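Local coordinates for epimerase family protein SDR39U1 (Homo sapiens, PDB 4B4O), which binds NADPH through a Rossmann-type fold and is a putative NADP-dependent oxidoreductase of the short-chain dehydrogenase/reductase superfamily, at residues 15-20 with 25-30; 143-146 with 151-154. The protein carries 3 engineered substitutions. All coordinates share one frame; numbering follows the deposited sequence.

Contact 1 of 2, residues 15-20 with 25-30; sequences ALTQLL and HEVTLV
The imidazole of H25 stands beside the last turn of 15-20: its carbon CD2 meets the methyl CD2 of L20 at 3.7 Å, and the carbonyl O of L20 approaches the ring obliquely, 3.6 Å from H25 CD2. Both ring nitrogens are engaged elsewhere, ND1 with the N-terminal amine of M1 and NE2 with the carboxylate of E207 at the end of helix 195-207, which fixes the rotation of the ring. The same L20 O accepts the backbone N-H of H25 at 3.0 Å (N-H...O 156°). This is the alpha-to-beta turn of the first beta-alpha-beta unit of the Rossmann fold, where helix 11-22 runs back to strand 26-31; the axes of 15-20 and 26-30 approach to 8.4 Å and point nearly antiparallel. Along the strand, V27 holds CG2 beside its backbone N and CG1 anti to it (chi1 172°), and the two methyls reach different turns of the helix. CG2 packs on L20 CD1 at 3.7 Å, the side chains crossing at about a right angle; CG1 touches T17 OG1 at 3.6 Å. That hydroxyl bonds back to the carbonyl of G13, one turn earlier, and L29 CD2 comes within 3.8 Å of T17 OG1.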
ATOM      1  N   ALA A  15       3.642  11.118   0.947  1.00 18.94           N
ATOM      2  CA  ALA A  15       2.307  11.663   0.825  1.00 18.73           C
ATOM      3  C   ALA A  15       1.663  11.717   2.203  1.00 18.44           C
ATOM      4  O   ALA A  15       1.006  12.695   2.541  1.00 19.10           O
ATOM      5  CB  ALA A  15       1.462  10.843  -0.150  1.00 17.83           C
ATOM      6  N   LEU A  16       1.851  10.679   3.004  1.00 17.71           N
ATOM      7  CA  LEU A  16       1.247  10.624   4.344  1.00 17.66           C
ATOM      8  C   LEU A  16       1.797  11.733   5.232  1.00 18.96           C
ATOM      9  O   LEU A  16       1.045  12.377   5.966  1.00 19.53           O
ATOM     10  CB  LEU A  16       1.455   9.261   5.017  1.00 16.91           C
ATOM     11  CG  LEU A  16       0.870   9.069   6.436  1.00 17.09           C
ATOM     12  CD1 LEU A  16      -0.603   9.378   6.557  1.00 17.03           C
ATOM     13  CD2 LEU A  16       1.063   7.638   6.878  1.00 16.47           C
ATOM     14  N   THR A  17       3.093  11.971   5.128  1.00 19.63           N
ATOM     15  CA  THR A  17       3.723  13.020   5.897  1.00 21.06           C
ATOM     16  C   THR A  17       3.150  14.401   5.516  1.00 22.04           C
ATOM     17  O   THR A  17       2.796  15.185   6.396  1.00 23.01           O
ATOM     18  CB  THR A  17       5.253  12.956   5.753  1.00 21.75           C
ATOM     19  OG1 THR A  17       5.738  11.782   6.419  1.00 21.23           O
ATOM     20  CG2 THR A  17       5.904  14.192   6.347  1.00 23.47           C
ATOM     21  N   GLN A  18       3.016  14.669   4.222  1.00 21.98           N
ATOM     22  CA  GLN A  18       2.491  15.962   3.774  1.00 23.13           C
ATOM     23  C   GLN A  18       1.094  16.154   4.339  1.00 22.99           C
ATOM     24  O   GLN A  18       0.762  17.242   4.789  1.00 24.33           O
ATOM     25  CB  GLN A  18       2.503  16.152   2.241  1.00 23.26           C
ATOM     26  N   LEU A  19       0.257  15.115   4.311  1.00 21.61           N
ATOM     27  CA  LEU A  19      -1.150  15.272   4.733  1.00 21.67           C
ATOM     28  C   LEU A  19      -1.247  15.421   6.256  1.00 22.35           C
ATOM     29  O   LEU A  19      -1.962  16.293   6.742  1.00 23.56           O
ATOM     30  CB  LEU A  19      -2.036  14.096   4.230  1.00 20.19           C
ATOM     31  CG  LEU A  19      -3.551  14.144   4.567  1.00 20.34           C
ATOM     32  CD1 LEU A  19      -4.203  15.422   4.041  1.00 21.68           C
ATOM     33  CD2 LEU A  19      -4.283  12.901   4.098  1.00 18.99           C
ATOM     34  N   LEU A  20      -0.502  14.588   6.977  1.00 21.82           N
ATOM     35  CA  LEU A  20      -0.411  14.699   8.421  1.00 22.71           C
ATOM     36  C   LEU A  20       0.027  16.096   8.874  1.00 24.58           C
ATOM     37  O   LEU A  20      -0.610  16.694   9.744  1.00 25.82           O
ATOM     38  CB  LEU A  20       0.531  13.648   9.000  1.00 22.10           C
ATOM     39  CG  LEU A  20       0.030  12.198   9.064  1.00 20.71           C
ATOM     40  CD1 LEU A  20       1.119  11.227   9.454  1.00 20.35           C
ATOM     41  CD2 LEU A  20      -1.137  12.049  10.023  1.00 21.15           C
ATOM     42  N   HIS A  25      -0.368  17.762  12.532  1.00 29.44           N
ATOM     43  CA  HIS A  25       0.401  16.736  13.235  1.00 28.87           C
ATOM     44  C   HIS A  25       1.897  16.818  12.986  1.00 28.89           C
ATOM     45  O   HIS A  25       2.325  17.235  11.920  1.00 28.53           O
ATOM     46  CB  HIS A  25      -0.111  15.379  12.834  1.00 26.89           C
ATOM     47  CG  HIS A  25      -1.596  15.242  12.980  1.00 26.92           C
ATOM     48  ND1 HIS A  25      -2.225  15.559  14.116  1.00 28.54           N
ATOM     49  CD2 HIS A  25      -2.579  14.806  12.088  1.00 25.67           C
ATOM     50  CE1 HIS A  25      -3.539  15.330  13.984  1.00 28.39           C
ATOM     51  NE2 HIS A  25      -3.761  14.860  12.743  1.00 26.58           N
ATOM     52  N   GLU A  26       2.694  16.468  13.996  1.00 29.63           N
ATOM     53  CA  GLU A  26       4.153  16.358  13.879  1.00 29.78           C
ATOM     54  C   GLU A  26       4.510  14.918  13.463  1.00 27.95           C
ATOM     55  O   GLU A  26       3.896  13.959  13.933  1.00 27.24           O
ATOM     56  CB  GLU A  26       4.839  16.752  15.205  1.00 31.84           C
ATOM     57  N   VAL A  27       5.465  14.762  12.551  1.00 27.37           N
ATOM     58  CA  VAL A  27       5.866  13.435  12.056  1.00 25.89           C
ATOM     59  C   VAL A  27       7.355  13.162  12.200  1.00 26.60           C
ATOM     60  O   VAL A  27       8.176  13.997  11.851  1.00 27.62           O
ATOM     61  CB  VAL A  27       5.509  13.279  10.575  1.00 24.46           C
ATOM     62  CG1 VAL A  27       6.101  11.988  10.032  1.00 23.32           C
ATOM     63  CG2 VAL A  27       3.994  13.307  10.422  1.00 23.69           C
ATOM     64  N   THR A  28       7.688  12.005  12.757  1.00 26.30           N
ATOM     65  CA  THR A  28       9.068  11.497  12.839  1.00 26.94           C
ATOM     66  C   THR A  28       9.144  10.217  12.013  1.00 25.46           C
ATOM     67  O   THR A  28       8.241   9.416  12.064  1.00 24.31           O
ATOM     68  CB  THR A  28       9.474  11.203  14.311  1.00 28.34           C
ATOM     69  OG1 THR A  28       9.275  12.366  15.118  1.00 29.86           O
ATOM     70  CG2 THR A  28      10.914  10.795  14.429  1.00 29.34           C
ATOM     71  N   LEU A  29      10.194  10.049  11.224  1.00 25.66           N
ATOM     72  CA  LEU A  29      10.324   8.856  10.380  1.00 24.54           C
ATOM     73  C   LEU A  29      11.271   7.857  11.015  1.00 25.32           C
ATOM     74  O   LEU A  29      12.196   8.247  11.712  1.00 26.89           O
ATOM     75  CB  LEU A  29      10.834   9.213   8.969  1.00 24.47           C
ATOM     76  CG  LEU A  29      10.190  10.408   8.256  1.00 24.29           C
ATOM     77  CD1 LEU A  29      10.813  10.626   6.905  1.00 24.58           C
ATOM     78  CD2 LEU A  29       8.684  10.199   8.120  1.00 22.79           C
ATOM     79  N   VAL A  30      11.026   6.570  10.804  1.00 24.40           N
ATOM     80  CA  VAL A  30      12.042   5.552  11.059  1.00 25.25           C
ATOM     81  C   VAL A  30      12.617   5.138   9.707  1.00 24.99           C
ATOM     82  O   VAL A  30      11.875   4.847   8.778  1.00 23.65           O
ATOM     83  CB  VAL A  30      11.522   4.311  11.819  1.00 24.92           C
ATOM     84  CG1 VAL A  30      12.691   3.447  12.247  1.00 26.32           C
ATOM     85  CG2 VAL A  30      10.738   4.741  13.038  1.00 25.19           C
TER

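Contact 2 of 2, residues 143-146 with 151-154; sequences ARLP and RQVV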
ATOM      1  N   ALA A 143       2.504  -7.528  13.429  1.00 22.05           N
ATOM      2  CA  ALA A 143       2.030  -6.268  13.983  1.00 21.79           C
ATOM      3  C   ALA A 143       1.141  -6.443  15.208  1.00 23.02           C
ATOM      4  O   ALA A 143       0.892  -5.472  15.921  1.00 23.40           O
ATOM      5  CB  ALA A 143       1.276  -5.478  12.912  1.00 20.05           C
ATOM      6  N   ARG A 144       0.616  -7.646  15.429  1.00 23.79           N
ATOM      7  CA  ARG A 144      -0.520  -7.806  16.345  1.00 24.85           C
ATOM      8  C   ARG A 144      -0.096  -7.651  17.803  1.00 26.89           C
ATOM      9  O   ARG A 144       0.718  -8.397  18.293  1.00 28.22           O
ATOM     10  CB  ARG A 144      -1.207  -9.163  16.132  1.00 25.32           C
ATOM     11  CG  ARG A 144      -2.427  -9.549  17.033  1.00 26.77           C
ATOM     12  CD  ARG A 144      -3.289 -10.489  16.229  1.00 26.31           C
ATOM     13  NE  ARG A 144      -3.862  -9.895  15.014  1.00 24.27           N
ATOM     14  CZ  ARG A 144      -3.795 -10.372  13.756  1.00 23.04           C
ATOM     15  NH1 ARG A 144      -3.203 -11.527  13.458  1.00 23.58           N
ATOM     16  NH2 ARG A 144      -4.349  -9.657  12.764  1.00 21.43           N
ATOM     17  N   LEU A 145      -0.668  -6.665  18.469  1.00 27.29           N
ATOM     18  CA  LEU A 145      -0.439  -6.413  19.880  1.00 29.44           C
ATOM     19  C   LEU A 145      -1.498  -7.152  20.679  1.00 31.14           C
ATOM     20  O   LEU A 145      -2.654  -7.205  20.272  1.00 30.51           O
ATOM     21  CB  LEU A 145      -0.563  -4.926  20.204  1.00 29.33           C
ATOM     22  CG  LEU A 145       0.274  -3.894  19.425  1.00 27.77           C
ATOM     23  CD1 LEU A 145      -0.140  -2.463  19.765  1.00 27.90           C
ATOM     24  CD2 LEU A 145       1.755  -4.122  19.724  1.00 28.57           C
ATOM     25  N   PRO A 146      -1.100  -7.760  21.805  1.00 33.50           N
ATOM     26  CA  PRO A 146      -2.130  -8.226  22.706  1.00 35.52           C
ATOM     27  C   PRO A 146      -2.645  -7.008  23.448  1.00 36.35           C
ATOM     28  O   PRO A 146      -1.931  -5.995  23.559  1.00 35.99           O
ATOM     29  CB  PRO A 146      -1.358  -9.180  23.670  1.00 38.00           C
ATOM     30  CG  PRO A 146       0.032  -8.607  23.730  1.00 37.76           C
ATOM     31  CD  PRO A 146       0.259  -7.917  22.380  1.00 34.74           C
ATOM     32  N   ARG A 151      -4.970   1.037  20.047  1.00 23.36           N
ATOM     33  CA  ARG A 151      -5.913   0.799  18.959  1.00 22.26           C
ATOM     34  C   ARG A 151      -5.156   0.307  17.716  1.00 21.33           C
ATOM     35  O   ARG A 151      -4.117   0.849  17.374  1.00 21.45           O
ATOM     36  CB  ARG A 151      -6.636   2.098  18.672  1.00 22.36           C
ATOM     37  CG  ARG A 151      -7.979   1.938  18.010  1.00 21.75           C
ATOM     38  CD  ARG A 151      -8.798   3.206  18.146  1.00 22.39           C
ATOM     39  NE  ARG A 151      -8.025   4.415  17.857  1.00 22.71           N
ATOM     40  CZ  ARG A 151      -7.666   4.812  16.643  1.00 21.99           C
ATOM     41  NH1 ARG A 151      -7.981   4.097  15.565  1.00 20.84           N
ATOM     42  NH2 ARG A 151      -6.968   5.921  16.492  1.00 22.53           N
ATOM     43  N   GLN A 152      -5.659  -0.748  17.075  1.00 20.60           N
ATOM     44  CA  GLN A 152      -4.941  -1.405  15.973  1.00 19.92           C
ATOM     45  C   GLN A 152      -5.730  -1.356  14.678  1.00 18.94           C
ATOM     46  O   GLN A 152      -6.925  -1.682  14.646  1.00 18.77           O
ATOM     47  CB  GLN A 152      -4.607  -2.864  16.314  1.00 20.21           C
ATOM     48  CG  GLN A 152      -3.755  -3.001  17.561  1.00 21.30           C
ATOM     49  CD  GLN A 152      -3.198  -4.373  17.791  1.00 21.77           C
ATOM     50  OE1 GLN A 152      -2.419  -4.920  16.997  1.00 21.63           O
ATOM     51  NE2 GLN A 152      -3.549  -4.922  18.925  1.00 22.52           N
ATOM     52  N   VAL A 153      -5.055  -0.944  13.608  1.00 18.42           N
ATOM     53  CA  VAL A 153      -5.670  -0.881  12.291  1.00 17.54           C
ATOM     54  C   VAL A 153      -4.713  -1.502  11.268  1.00 17.13           C
ATOM     55  O   VAL A 153      -3.505  -1.318  11.341  1.00 17.49           O
ATOM     56  CB  VAL A 153      -6.006   0.572  11.862  1.00 17.41           C
ATOM     57  CG1 VAL A 153      -6.633   0.568  10.475  1.00 16.58           C
ATOM     58  CG2 VAL A 153      -6.958   1.223  12.842  1.00 18.04           C
ATOM     59  N   VAL A 154      -5.262  -2.256  10.325  1.00 16.56           N
ATOM     60  CA  VAL A 154      -4.483  -2.744   9.208  1.00 16.23           C
ATOM     61  C   VAL A 154      -5.207  -2.304   7.955  1.00 15.47           C
ATOM     62  O   VAL A 154      -6.369  -2.617   7.778  1.00 15.28           O
ATOM     63  CB  VAL A 154      -4.332  -4.275   9.213  1.00 16.55           C
ATOM     64  CG1 VAL A 154      -3.732  -4.731   7.905  1.00 16.27           C
ATOM     65  CG2 VAL A 154      -3.478  -4.726  10.384  1.00 17.44           C
TER
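Two hydrogen bonds join the side-chain amide of Q152 to the backbone of L145. The amide oxygen OE1 takes the N-H of L145 at 2.9 Å along a nearly straight line (178°), and NE2 donates to the carbonyl O of L145 at 2.8 Å in a more bent bond. With both ends of the carboxamide used on one residue, its flip is settled: reversing it would set NE2 against the L145 N-H. The L145 oxygen lies close to the amide plane of Q152, only 8° out of it, whereas the L145 N lies off the plane of the OE1 carbonyl. Q152 gets there by keeping CG beside its own backbone N (chi1 -59°) and running extended beyond it, so that the amide spans the gap between the two backbones, where L145 CA and Q152 CA are 7.8 Å apart. A side chain thus imitates a backbone pairing partner where helix 131-143 has ended and the loop doubles back into strand 151-161, a helix-to-strand connection of the Rossmann-type parallel sheet. Next along the loop, R144 CA sits 3.5 Å from Q152 OE1, while the carbonyl of A143 turns to the indole NE1 of W103 on strand 102-108. The leucine side chain lies against the amide: L145 CG is 3.8 Å from Q152 OE1, the two side chains crossing obliquely. L145 is buried, its further neighbours being W103 together with I93 and T94 of helix 72-95. On the strand, the backbone of Q152 bonds to G213 of strand 213-217, and the backbones of R151 and V153 on either side of it bond to W103.

In the fold
From the N terminus the chain forms strand 2-6 and helix 11-22, then turns back just after residue 22 into strand 26-31; contact 1 closes that tight turn and completes the first beta-alpha-beta unit, on the side of the sheet where helix 195-207 also packs. Strands 54-57 and 102-108 follow before helix 131-143 ends and contact 2 closes the loop 144-150 at the entry to strand 151-161. The two are in series, neither nested nor crossing, with centres about 20 Å apart and nearest atoms about 10 Å apart. Both reach the same parallel sheet, whose strands 2-6, 54-57 and 102-108 lie between strands 26-31 and 151-161.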